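Laccase (Uncultured bacterium, PDB 4F7K) probably catalyses, as a laccase of the multicopper oxidase family, the oxidation of phenolic and related substrates coupled to the reduction of dioxygen to water. Local coordinates at residues T125-D130 / D234-V239; D182-R187 / A243-V248; L225-A228 / R232-I235; S290-T295 / H331-G336. One frame throughout, in Å; residues are numbered along the deposited sequence.

Contact 1 (T125-D130 / D234-V239); sequences TPPDVD and DIIADV
This is a small apolar contact in which a loop lies against the outer face of a β-sheet: Pro127 and Val129, in the irregular segment 125-130, both rest on Ile236 of strand 232-239. The two branches of the isoleucine share the work. Its CD1 meets Pro127 CG at 4.0 Å, the two side chains passing at a slant, while its CG2 faces Val129 CG1 at a looser 4.2 Å. The torsions explain the division: CG1 lies anti to the carbonyl carbon (chi1 -69°) and the chain runs on nearly extended (chi2 160°), which carries CD1 out to the proline ring, while CG2, anti to the backbone N, is turned to the valine. The backbones stay well apart, with Val129 CA and Ile236 CA 8.1 Å from each other, so side chains alone bridge the gap. Charged residues of the same sheet face surround the greasy patch: Asp238 is salt-bridged to Arg183, and Asp234 to Arg185. In the loop, Asp128 and Asp130 both pair with Arg270, and Asp130 OD2 also accepts a hydrogen bond from Arg183 N. Since 125-130 joins strand 116-122 to strand 131-140, the arrangement is consistent with the linker between the first and second cupredoxin domains of a three-domain laccase, laid along the sheet of the second.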
loop_
_atom_site.group_PDB
_atom_site.type_symbol
_atom_site.label_atom_id
_atom_site.label_comp_id
_atom_site.label_asym_id
_atom_site.label_seq_id
_atom_site.Cartn_x
_atom_site.Cartn_y
_atom_site.Cartn_z
ATOM N N THR A 125 -8.676 -10.997 17.645
ATOM C CA THR A 125 -10.134 -10.832 17.702
ATOM C C THR A 125 -10.489 -9.569 16.903
ATOM O O THR A 125 -10.362 -8.452 17.402
ATOM C CB THR A 125 -10.743 -10.824 19.168
ATOM O OG1 THR A 125 -10.343 -9.652 19.891
ATOM C CG2 THR A 125 -10.341 -12.078 19.997
ATOM N N PRO A 126 -10.900 -9.741 15.634
ATOM C CA PRO A 126 -11.147 -8.553 14.785
ATOM C C PRO A 126 -12.324 -7.734 15.307
ATOM O O PRO A 126 -13.103 -8.243 16.119
ATOM C CB PRO A 126 -11.454 -9.153 13.395
ATOM C CG PRO A 126 -10.916 -10.574 13.434
ATOM C CD PRO A 126 -11.083 -11.005 14.893
ATOM N N PRO A 127 -12.445 -6.454 14.880
ATOM C CA PRO A 127 -13.606 -5.691 15.336
ATOM C C PRO A 127 -14.896 -6.211 14.705
ATOM O O PRO A 127 -14.867 -6.946 13.713
ATOM C CB PRO A 127 -13.314 -4.287 14.820
ATOM C CG PRO A 127 -12.471 -4.513 13.628
ATOM C CD PRO A 127 -11.555 -5.613 14.066
ATOM N N ASP A 128 -16.013 -5.813 15.288
ATOM C CA ASP A 128 -17.320 -6.284 14.876
ATOM C C ASP A 128 -17.766 -5.551 13.609
ATOM O O ASP A 128 -18.204 -4.400 13.665
ATOM C CB ASP A 128 -18.328 -6.076 16.025
ATOM C CG ASP A 128 -19.770 -6.254 15.584
ATOM O OD1 ASP A 128 -20.026 -7.108 14.699
ATOM O OD2 ASP A 128 -20.644 -5.533 16.117
ATOM N N VAL A 129 -17.652 -6.210 12.465
ATOM C CA VAL A 129 -18.152 -5.611 11.241
ATOM C C VAL A 129 -18.902 -6.655 10.474
ATOM O O VAL A 129 -18.661 -7.852 10.657
ATOM C CB VAL A 129 -17.022 -4.958 10.364
ATOM C CG1 VAL A 129 -16.361 -3.801 11.096
ATOM C CG2 VAL A 129 -15.969 -5.981 9.953
ATOM N N ASP A 130 -19.814 -6.200 9.620
ATOM C CA ASP A 130 -20.551 -7.095 8.716
ATOM C C ASP A 130 -19.786 -7.487 7.447
ATOM O O ASP A 130 -19.918 -8.605 6.976
ATOM C CB ASP A 130 -21.909 -6.493 8.351
ATOM C CG ASP A 130 -22.774 -6.279 9.557
ATOM O OD1 ASP A 130 -22.949 -7.247 10.335
ATOM O OD2 ASP A 130 -23.276 -5.150 9.730
ATOM N N ASP A 234 -7.268 2.329 6.847
ATOM C CA ASP A 234 -8.427 1.509 7.225
ATOM C C ASP A 234 -9.583 2.401 7.713
ATOM O O ASP A 234 -9.393 3.293 8.514
ATOM C CB ASP A 234 -8.061 0.501 8.340
ATOM C CG ASP A 234 -7.542 -0.828 7.803
ATOM O OD1 ASP A 234 -7.095 -0.903 6.625
ATOM O OD2 ASP A 234 -7.594 -1.827 8.556
ATOM N N ILE A 235 -10.786 2.131 7.238
ATOM C CA ILE A 235 -11.953 2.881 7.639
ATOM C C ILE A 235 -13.018 1.928 8.169
ATOM O O ILE A 235 -13.347 0.920 7.544
ATOM C CB ILE A 235 -12.502 3.738 6.487
ATOM C CG1 ILE A 235 -11.629 4.995 6.336
ATOM C CG2 ILE A 235 -13.969 4.124 6.718
ATOM C CD1 ILE A 235 -11.546 5.541 4.986
ATOM N N ILE A 236 -13.542 2.233 9.359
ATOM C CA ILE A 236 -14.730 1.537 9.755
ATOM C C ILE A 236 -15.860 2.549 9.740
ATOM O O ILE A 236 -15.730 3.650 10.264
ATOM C CB ILE A 236 -14.549 0.828 11.109
ATOM C CG1 ILE A 236 -13.563 -0.340 10.925
ATOM C CG2 ILE A 236 -15.890 0.358 11.640
ATOM C CD1 ILE A 236 -12.929 -0.820 12.260
ATOM N N ALA A 237 -16.970 2.166 9.129
ATOM C CA ALA A 237 -18.083 3.060 8.984
ATOM C C ALA A 237 -19.365 2.265 8.845
ATOM O O ALA A 237 -19.341 1.064 8.547
ATOM C CB ALA A 237 -17.873 3.979 7.775
ATOM N N ASP A 238 -20.480 2.948 9.101
ATOM C CA ASP A 238 -21.803 2.372 8.969
ATOM C C ASP A 238 -22.395 2.857 7.661
ATOM O O ASP A 238 -22.207 4.026 7.274
ATOM C CB ASP A 238 -22.692 2.824 10.133
ATOM C CG ASP A 238 -22.202 2.312 11.495
ATOM O OD1 ASP A 238 -21.949 1.095 11.638
ATOM O OD2 ASP A 238 -22.082 3.138 12.430
ATOM N N VAL A 239 -23.113 1.968 6.982
ATOM C CA VAL A 239 -23.777 2.324 5.737
ATOM C C VAL A 239 -25.037 3.116 6.065
ATOM O O VAL A 239 -26.007 2.559 6.617
ATOM C CB VAL A 239 -24.136 1.083 4.922
ATOM C CG1 VAL A 239 -24.800 1.488 3.616
ATOM C CG2 VAL A 239 -22.884 0.228 4.678
#

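Contact 2 (D182-R187 / A243-V248)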
loop_
_atom_site.group_PDB
_atom_site.type_symbol
_atom_site.label_atom_id
_atom_site.label_comp_id
_atom_site.label_asym_id
_atom_site.label_seq_id
_atom_site.Cartn_x
_atom_site.Cartn_y
_atom_site.Cartn_z
ATOM N N ASP A 182 -25.504 -1.919 7.538
ATOM C CA ASP A 182 -24.308 -2.747 7.751
ATOM C C ASP A 182 -23.150 -1.919 8.267
ATOM O O ASP A 182 -23.030 -0.736 7.941
ATOM C CB ASP A 182 -23.862 -3.460 6.474
ATOM C CG ASP A 182 -24.675 -4.706 6.185
ATOM O OD1 ASP A 182 -25.382 -5.185 7.097
ATOM O OD2 ASP A 182 -24.617 -5.196 5.033
ATOM N N ARG A 183 -22.312 -2.532 9.093
ATOM C CA ARG A 183 -21.052 -1.918 9.475
ATOM C C ARG A 183 -19.957 -2.485 8.598
ATOM O O ARG A 183 -19.712 -3.688 8.627
ATOM C CB ARG A 183 -20.715 -2.198 10.936
ATOM C CG ARG A 183 -19.378 -1.571 11.334
ATOM C CD ARG A 183 -19.302 -1.297 12.803
ATOM N NE ARG A 183 -20.017 -0.084 13.164
ATOM C CZ ARG A 183 -20.032 0.431 14.386
ATOM N NH1 ARG A 183 -19.373 -0.164 15.370
ATOM N NH2 ARG A 183 -20.705 1.543 14.617
ATOM N N VAL A 184 -19.294 -1.628 7.826
ATOM C CA VAL A 184 -18.229 -2.108 6.938
ATOM C C VAL A 184 -16.847 -1.667 7.362
ATOM O O VAL A 184 -16.656 -0.529 7.768
ATOM C CB VAL A 184 -18.463 -1.716 5.453
ATOM C CG1 VAL A 184 -19.777 -2.280 4.959
ATOM C CG2 VAL A 184 -18.388 -0.186 5.252
ATOM N N ARG A 185 -15.886 -2.582 7.258
ATOM C CA ARG A 185 -14.466 -2.239 7.276
ATOM C C ARG A 185 -13.972 -2.075 5.825
ATOM O O ARG A 185 -14.131 -2.971 5.016
ATOM C CB ARG A 185 -13.659 -3.309 8.021
ATOM C CG ARG A 185 -12.194 -2.932 8.245
ATOM C CD ARG A 185 -11.465 -4.000 9.028
ATOM N NE ARG A 185 -10.083 -3.607 9.336
ATOM C CZ ARG A 185 -9.340 -4.152 10.312
ATOM N NH1 ARG A 185 -9.844 -5.129 11.055
ATOM N NH2 ARG A 185 -8.084 -3.745 10.528
ATOM N N LEU A 186 -13.440 -0.892 5.518
ATOM C CA LEU A 186 -12.947 -0.544 4.214
ATOM C C LEU A 186 -11.429 -0.306 4.276
ATOM O O LEU A 186 -10.976 0.662 4.892
ATOM C CB LEU A 186 -13.683 0.714 3.690
ATOM C CG LEU A 186 -15.215 0.617 3.559
ATOM C CD1 LEU A 186 -15.808 1.969 3.288
ATOM C CD2 LEU A 186 -15.633 -0.350 2.459
ATOM N N ARG A 187 -10.681 -1.215 3.648
ATOM C CA ARG A 187 -9.208 -1.215 3.581
ATOM C C ARG A 187 -8.703 -0.585 2.287
ATOM O O ARG A 187 -8.651 -1.247 1.231
ATOM C CB ARG A 187 -8.684 -2.647 3.722
ATOM C CG ARG A 187 -9.088 -3.319 5.078
ATOM C CD ARG A 187 -8.557 -4.716 5.094
ATOM N NE ARG A 187 -9.079 -5.553 6.173
ATOM C CZ ARG A 187 -8.373 -5.936 7.245
ATOM N NH1 ARG A 187 -7.123 -5.511 7.417
ATOM N NH2 ARG A 187 -8.933 -6.737 8.158
ATOM N N ALA A 243 -28.243 4.584 -1.240
ATOM C CA ALA A 243 -27.372 4.840 -2.375
ATOM C C ALA A 243 -26.146 3.965 -2.191
ATOM O O ALA A 243 -25.820 3.605 -1.062
ATOM C CB ALA A 243 -26.967 6.337 -2.460
ATOM N N PRO A 244 -25.474 3.604 -3.295
ATOM C CA PRO A 244 -24.252 2.825 -3.134
ATOM C C PRO A 244 -23.239 3.609 -2.313
ATOM O O PRO A 244 -23.292 4.847 -2.273
ATOM C CB PRO A 244 -23.759 2.658 -4.571
ATOM C CG PRO A 244 -24.969 2.882 -5.424
ATOM C CD PRO A 244 -25.708 3.961 -4.707
ATOM N N ILE A 245 -22.350 2.899 -1.637
ATOM C CA ILE A 245 -21.169 3.525 -1.072
ATOM C C ILE A 245 -20.301 3.974 -2.254
ATOM O O ILE A 245 -20.132 3.213 -3.210
ATOM C CB ILE A 245 -20.404 2.548 -0.183
ATOM C CG1 ILE A 245 -21.339 1.973 0.884
ATOM C CG2 ILE A 245 -19.194 3.237 0.429
ATOM C CD1 ILE A 245 -20.761 0.805 1.661
ATOM N N GLY A 246 -19.803 5.214 -2.205
ATOM C CA GLY A 246 -19.027 5.795 -3.320
ATOM C C GLY A 246 -17.653 6.255 -2.870
ATOM O O GLY A 246 -17.509 6.795 -1.755
ATOM N N PHE A 247 -16.657 6.004 -3.725
ATOM C CA PHE A 247 -15.283 6.447 -3.543
ATOM C C PHE A 247 -14.978 7.543 -4.569
ATOM O O PHE A 247 -14.887 7.288 -5.794
ATOM C CB PHE A 247 -14.319 5.255 -3.708
ATOM C CG PHE A 247 -14.504 4.187 -2.659
ATOM C CD1 PHE A 247 -13.866 4.288 -1.433
ATOM C CD2 PHE A 247 -15.365 3.109 -2.883
ATOM C CE1 PHE A 247 -14.048 3.306 -0.448
ATOM C CE2 PHE A 247 -15.564 2.131 -1.892
ATOM C CZ PHE A 247 -14.908 2.244 -0.669
ATOM N N VAL A 248 -14.823 8.763 -4.078
ATOM C CA VAL A 248 -14.754 9.910 -4.945
ATOM C C VAL A 248 -13.392 10.592 -4.953
ATOM O O VAL A 248 -12.772 10.778 -3.930
ATOM C CB VAL A 248 -15.920 10.916 -4.660
ATOM C CG1 VAL A 248 -15.798 12.178 -5.521
ATOM C CG2 VAL A 248 -17.258 10.254 -4.952
#
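Val184 and Leu186 meet Ile245 and Phe247 in the core of a cupredoxin β-sandwich, where strand 183-190 of one sheet faces strand 245-249 of the other. With Val184 CA and Ile245 CA 10.2 Å apart, the filling between the sheets is entirely side chain. Leu186 carries the larger share. Its CG sits beside the backbone N and anti to the carbonyl carbon (chi1 -59°), aimed at the opposite sheet, and the second torsion then sets the fork so that CD1 and CD2 each lie 4.1 Å from Phe247 CZ. Phe247 has the same first rotamer, which sends the far end of its ring across the interior toward the leucine fork. The second pair is slacker, Val184 CG2 standing 4.4 Å from Ile245 CD1, the outermost methyl of a side chain stretched toward the opposite sheet. Ile261 of the neighbouring strand 256-261 packs against Leu186, Ile245 and Phe247, and Leu133 and Ile135 of strand 131-140 extend the same core. Alternation along strand 183-190 puts its arginines on the other face. There Arg185 is salt-bridged to Asp234 and Glu123, and Arg187 to Asp132; these carboxylates probably offset the gathered positive charge. The two first torsions differ, Arg185 with CG anti to its N (chi1 -172°) and Arg187 with CG beside it (chi1 -60°), yet the guanidinium groups come together, Arg187 NH2 lying 3.3 Å above the guanidinium plane of Arg185, over its centre.

Contact 3 (L225-A228 / R232-I235); sequences LILA and RADI
Leu227 lays its CD2 methyl over the backbone and the methyl group of the facing strand at once, 3.9 Å from Ala233 CB and an equal 3.9 Å from Arg232 C. Two residues back, Leu225 divides its branches: CD1 reaches Ala233 CB at 4.1 Å, and CD2 meets Ile235 CD1 at 4.0 Å, the leucine and isoleucine approaching tip to tip. Although CG of Leu225 is anti to its backbone N (chi1 -178°) and that of Leu227 lies beside it (chi1 -59°), the two leucines still converge on the one methyl of Ala233, each bringing a single branch to it. The short strand 226-227 belongs to one sheet and strand 232-239 to the other, so the few residues between them form a β-arch, crossing from one layer of the second cupredoxin sandwich to the other. Its strands face each other through side chains, each taking its backbone hydrogen bonds from neighbours in its own sheet: Leu227 pairs with Phe197, Ala233 with Leu188. Leu188 also packs on Leu225, Leu227 and Ile235, filling out this core. Arg232 turns the opposite way, its NH2 salt-bridged to Asp374, its NE bonded to Thr98 O on strand 97-103 and its NH1 to Ala230 O.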
loop_
_atom_site.group_PDB
_atom_site.type_symbol
_atom_site.label_atom_id
_atom_site.label_comp_id
_atom_site.label_asym_id
_atom_site.label_seq_id
_atom_site.Cartn_x
_atom_site.Cartn_y
_atom_site.Cartn_z
ATOM N N LEU A 225 -9.209 12.980 3.437
ATOM C CA LEU A 225 -8.246 11.860 3.293
ATOM C C LEU A 225 -7.451 11.914 1.988
ATOM O O LEU A 225 -8.033 12.033 0.904
ATOM C CB LEU A 225 -8.921 10.485 3.396
ATOM C CG LEU A 225 -8.026 9.231 3.320
ATOM C CD1 LEU A 225 -7.100 9.077 4.533
ATOM C CD2 LEU A 225 -8.927 7.992 3.186
ATOM N N ILE A 226 -6.126 11.825 2.106
ATOM C CA ILE A 226 -5.264 11.704 0.940
ATOM C C ILE A 226 -4.374 10.485 1.053
ATOM O O ILE A 226 -3.775 10.262 2.104
ATOM C CB ILE A 226 -4.343 12.935 0.772
ATOM C CG1 ILE A 226 -5.166 14.202 0.550
ATOM C CG2 ILE A 226 -3.392 12.713 -0.388
ATOM C CD1 ILE A 226 -4.466 15.489 1.031
ATOM N N LEU A 227 -4.311 9.695 -0.017
ATOM C CA LEU A 227 -3.386 8.570 -0.078
ATOM C C LEU A 227 -2.340 8.785 -1.138
ATOM O O LEU A 227 -2.667 8.911 -2.330
ATOM C CB LEU A 227 -4.123 7.246 -0.322
ATOM C CG LEU A 227 -5.175 6.877 0.721
ATOM C CD1 LEU A 227 -6.018 5.763 0.137
ATOM C CD2 LEU A 227 -4.537 6.467 2.071
ATOM N N ALA A 228 -1.077 8.876 -0.707
ATOM C CA ALA A 228 0.021 8.858 -1.660
ATOM C C ALA A 228 0.278 7.420 -2.127
ATOM O O ALA A 228 -0.261 6.474 -1.545
ATOM C CB ALA A 228 1.285 9.494 -1.068
ATOM N N ARG A 232 -1.885 3.193 2.806
ATOM C CA ARG A 232 -3.140 2.541 3.149
ATOM C C ARG A 232 -3.860 3.340 4.220
ATOM O O ARG A 232 -3.211 4.008 5.072
ATOM C CB ARG A 232 -2.861 1.140 3.702
ATOM C CG ARG A 232 -2.657 0.093 2.662
ATOM C CD ARG A 232 -1.190 -0.139 2.341
ATOM N NE ARG A 232 -0.492 -0.690 3.486
ATOM C CZ ARG A 232 0.683 -0.264 3.928
ATOM N NH1 ARG A 232 1.330 0.689 3.277
ATOM N NH2 ARG A 232 1.226 -0.819 5.015
ATOM N N ALA A 233 -5.190 3.266 4.209
ATOM C CA ALA A 233 -5.948 3.721 5.352
ATOM C C ALA A 233 -7.074 2.732 5.590
ATOM O O ALA A 233 -7.730 2.329 4.645
ATOM C CB ALA A 233 -6.488 5.120 5.169
ATOM N N ASP A 234 -7.268 2.329 6.847
ATOM C CA ASP A 234 -8.427 1.509 7.225
ATOM C C ASP A 234 -9.583 2.401 7.713
ATOM O O ASP A 234 -9.393 3.293 8.514
ATOM C CB ASP A 234 -8.061 0.501 8.340
ATOM C CG ASP A 234 -7.542 -0.828 7.803
ATOM O OD1 ASP A 234 -7.095 -0.903 6.625
ATOM O OD2 ASP A 234 -7.594 -1.827 8.556
ATOM N N ILE A 235 -10.786 2.131 7.238
ATOM C CA ILE A 235 -11.953 2.881 7.639
ATOM C C ILE A 235 -13.018 1.928 8.169
ATOM O O ILE A 235 -13.347 0.920 7.544
ATOM C CB ILE A 235 -12.502 3.738 6.487
ATOM C CG1 ILE A 235 -11.629 4.995 6.336
ATOM C CG2 ILE A 235 -13.969 4.124 6.718
ATOM C CD1 ILE A 235 -11.546 5.541 4.986
#

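Contact 4 (S290-T295 / H331-G336); sequences SAVSLT and HSFERG
Ser290 presses its hydroxyl against the rim of the Phe333 ring, and this is the close part of the contact: OG lies 3.3 Å from Phe333 CE1 and 4.0 Å from CD1, at the ring edge and near its plane. The polar oxygen therefore faces the hydrogen-bearing border of the aromatic ring, an approach that would set its partial negative charge against the weakly positive ring hydrogens. A first torsion that places OG between the backbone N and the carbonyl carbon (chi1 38°) directs the hydroxyl there. The phenylalanine is the buried member of the group. His331, from its own segment, puts ND1 3.6 Å above the ring plane, over its centre; Phe390 stacks with the same ring and Ala339 of strand 337-344 touches it. Beyond the serine the packing slackens, Val292 CG2 coming no nearer than 4.5 Å to Phe333 CZ. The segments belong to different sheets of the third cupredoxin sandwich: strand 290-295 is an outermost strand of one, and the short, weakly bonded strand 331-332 an outermost strand of the other, and the ring lies between these two edge strands. Strand 290-295 is held in its sheet by strand 337-344, through backbone bonds such as Ser290 to Thr338. On its other face Ala291, Ser293 and Thr295 are exposed, though Ser293 and Thr295 also touch Arg342 and Val344 of strand 337-344. The far end of 331-336 is open as well: Arg335 is exposed, although its NE bonds to Asp391 O.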
loop_
_atom_site.group_PDB
_atom_site.type_symbol
_atom_site.label_atom_id
_atom_site.label_comp_id
_atom_site.label_asym_id
_atom_site.label_seq_id
_atom_site.Cartn_x
_atom_site.Cartn_y
_atom_site.Cartn_z
ATOM N N SER A 290 20.541 9.958 15.622
ATOM C CA SER A 290 21.529 10.483 14.701
ATOM C C SER A 290 20.828 11.156 13.551
ATOM O O SER A 290 20.178 10.506 12.743
ATOM C CB SER A 290 22.501 9.401 14.215
ATOM O OG SER A 290 21.849 8.171 13.998
ATOM N N ALA A 291 20.932 12.477 13.522
ATOM C CA ALA A 291 20.400 13.294 12.450
ATOM C C ALA A 291 21.117 12.915 11.173
ATOM O O ALA A 291 22.355 12.884 11.123
ATOM C CB ALA A 291 20.591 14.780 12.763
ATOM N N VAL A 292 20.315 12.581 10.162
ATOM C CA VAL A 292 20.782 12.239 8.832
ATOM C C VAL A 292 19.944 13.092 7.892
ATOM O O VAL A 292 18.758 13.331 8.140
ATOM C CB VAL A 292 20.543 10.736 8.498
ATOM C CG1 VAL A 292 21.070 10.394 7.120
ATOM C CG2 VAL A 292 21.182 9.828 9.521
ATOM N N SER A 293 20.554 13.575 6.823
ATOM C CA SER A 293 19.785 14.294 5.834
ATOM C C SER A 293 19.939 13.635 4.468
ATOM O O SER A 293 21.023 13.147 4.109
ATOM C CB SER A 293 20.189 15.759 5.789
ATOM O OG SER A 293 21.289 15.923 4.927
ATOM N N LEU A 294 18.835 13.615 3.727
ATOM C CA LEU A 294 18.783 13.031 2.392
ATOM C C LEU A 294 18.031 13.948 1.417
ATOM O O LEU A 294 16.855 14.247 1.598
ATOM C CB LEU A 294 18.142 11.644 2.457
ATOM C CG LEU A 294 18.129 10.778 1.196
ATOM C CD1 LEU A 294 19.518 10.710 0.525
ATOM C CD2 LEU A 294 17.636 9.394 1.542
ATOM N N THR A 295 18.728 14.417 0.393
ATOM C CA THR A 295 18.101 15.293 -0.582
ATOM C C THR A 295 17.844 14.553 -1.875
ATOM O O THR A 295 18.682 13.781 -2.350
ATOM C CB THR A 295 18.934 16.530 -0.915
ATOM O OG1 THR A 295 19.635 16.305 -2.142
ATOM C CG2 THR A 295 19.902 16.852 0.200
ATOM N N HIS A 331 23.596 5.220 6.013
ATOM C CA HIS A 331 24.192 5.082 7.320
ATOM C C HIS A 331 24.236 3.613 7.723
ATOM O O HIS A 331 23.498 2.783 7.177
ATOM C CB HIS A 331 23.423 5.903 8.351
ATOM C CG HIS A 331 24.259 6.311 9.520
ATOM N ND1 HIS A 331 24.228 5.647 10.727
ATOM C CD2 HIS A 331 25.178 7.295 9.654
ATOM C CE1 HIS A 331 25.085 6.209 11.559
ATOM N NE2 HIS A 331 25.675 7.211 10.932
ATOM N N SER A 332 25.117 3.290 8.663
ATOM C CA SER A 332 25.211 1.947 9.210
ATOM C C SER A 332 24.987 1.963 10.725
ATOM O O SER A 332 25.903 2.237 11.484
ATOM C CB SER A 332 26.557 1.318 8.854
ATOM O OG SER A 332 26.592 -0.035 9.265
ATOM N N PHE A 333 23.759 1.663 11.146
ATOM C CA PHE A 333 23.325 1.781 12.542
ATOM C C PHE A 333 23.621 0.552 13.368
ATOM O O PHE A 333 23.625 -0.565 12.842
ATOM C CB PHE A 333 21.806 1.970 12.606
ATOM C CG PHE A 333 21.318 3.240 11.982
ATOM C CD1 PHE A 333 21.276 4.422 12.724
ATOM C CD2 PHE A 333 20.884 3.257 10.658
ATOM C CE1 PHE A 333 20.809 5.600 12.149
ATOM C CE2 PHE A 333 20.421 4.436 10.072
ATOM C CZ PHE A 333 20.382 5.603 10.822
ATOM N N GLU A 334 23.838 0.766 14.668
ATOM C CA GLU A 334 23.736 -0.301 15.666
ATOM C C GLU A 334 22.256 -0.550 15.973
ATOM O O GLU A 334 21.439 0.378 15.948
ATOM C CB GLU A 334 24.515 0.054 16.945
ATOM N N ARG A 335 21.915 -1.805 16.257
ATOM C CA ARG A 335 20.513 -2.235 16.365
ATOM C C ARG A 335 19.774 -1.564 17.525
ATOM O O ARG A 335 20.239 -1.587 18.669
ATOM C CB ARG A 335 20.460 -3.757 16.513
ATOM C CG ARG A 335 19.070 -4.356 16.516
ATOM C CD ARG A 335 19.103 -5.731 17.134
ATOM N NE ARG A 335 17.787 -6.357 17.119
ATOM C CZ ARG A 335 17.554 -7.622 17.438
ATOM N NH1 ARG A 335 18.548 -8.415 17.816
ATOM N NH2 ARG A 335 16.320 -8.096 17.377
ATOM N N GLY A 336 18.624 -0.968 17.224
ATOM C CA GLY A 336 17.806 -0.298 18.235
ATOM C C GLY A 336 17.964 1.210 18.340
ATOM O O GLY A 336 17.228 1.847 19.103
#

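Overall arrangement
From the N terminus, contact 1 opens first, on the loop after strand 116-122, and closes 104 residues later on strand 232-239. Contact 2 starts between those two ends, at 182-187, and closes beyond them at 243-248, so contacts 1 and 2 cross. Strands 183-190 and 232-239 are sheet neighbours, joined by a probable backbone hydrogen bond between Leu186 N and Ile235 O. Contact 3 is a short arch within the span of contact 2, ending on the strand that also serves contact 1. Together these three tie both sheets of the second cupredoxin unit and the loop 125-130 that probably links it to the first. Contact 4 follows in series, closing a separate loop in the third unit, its centre about 41 Å from that of contact 2.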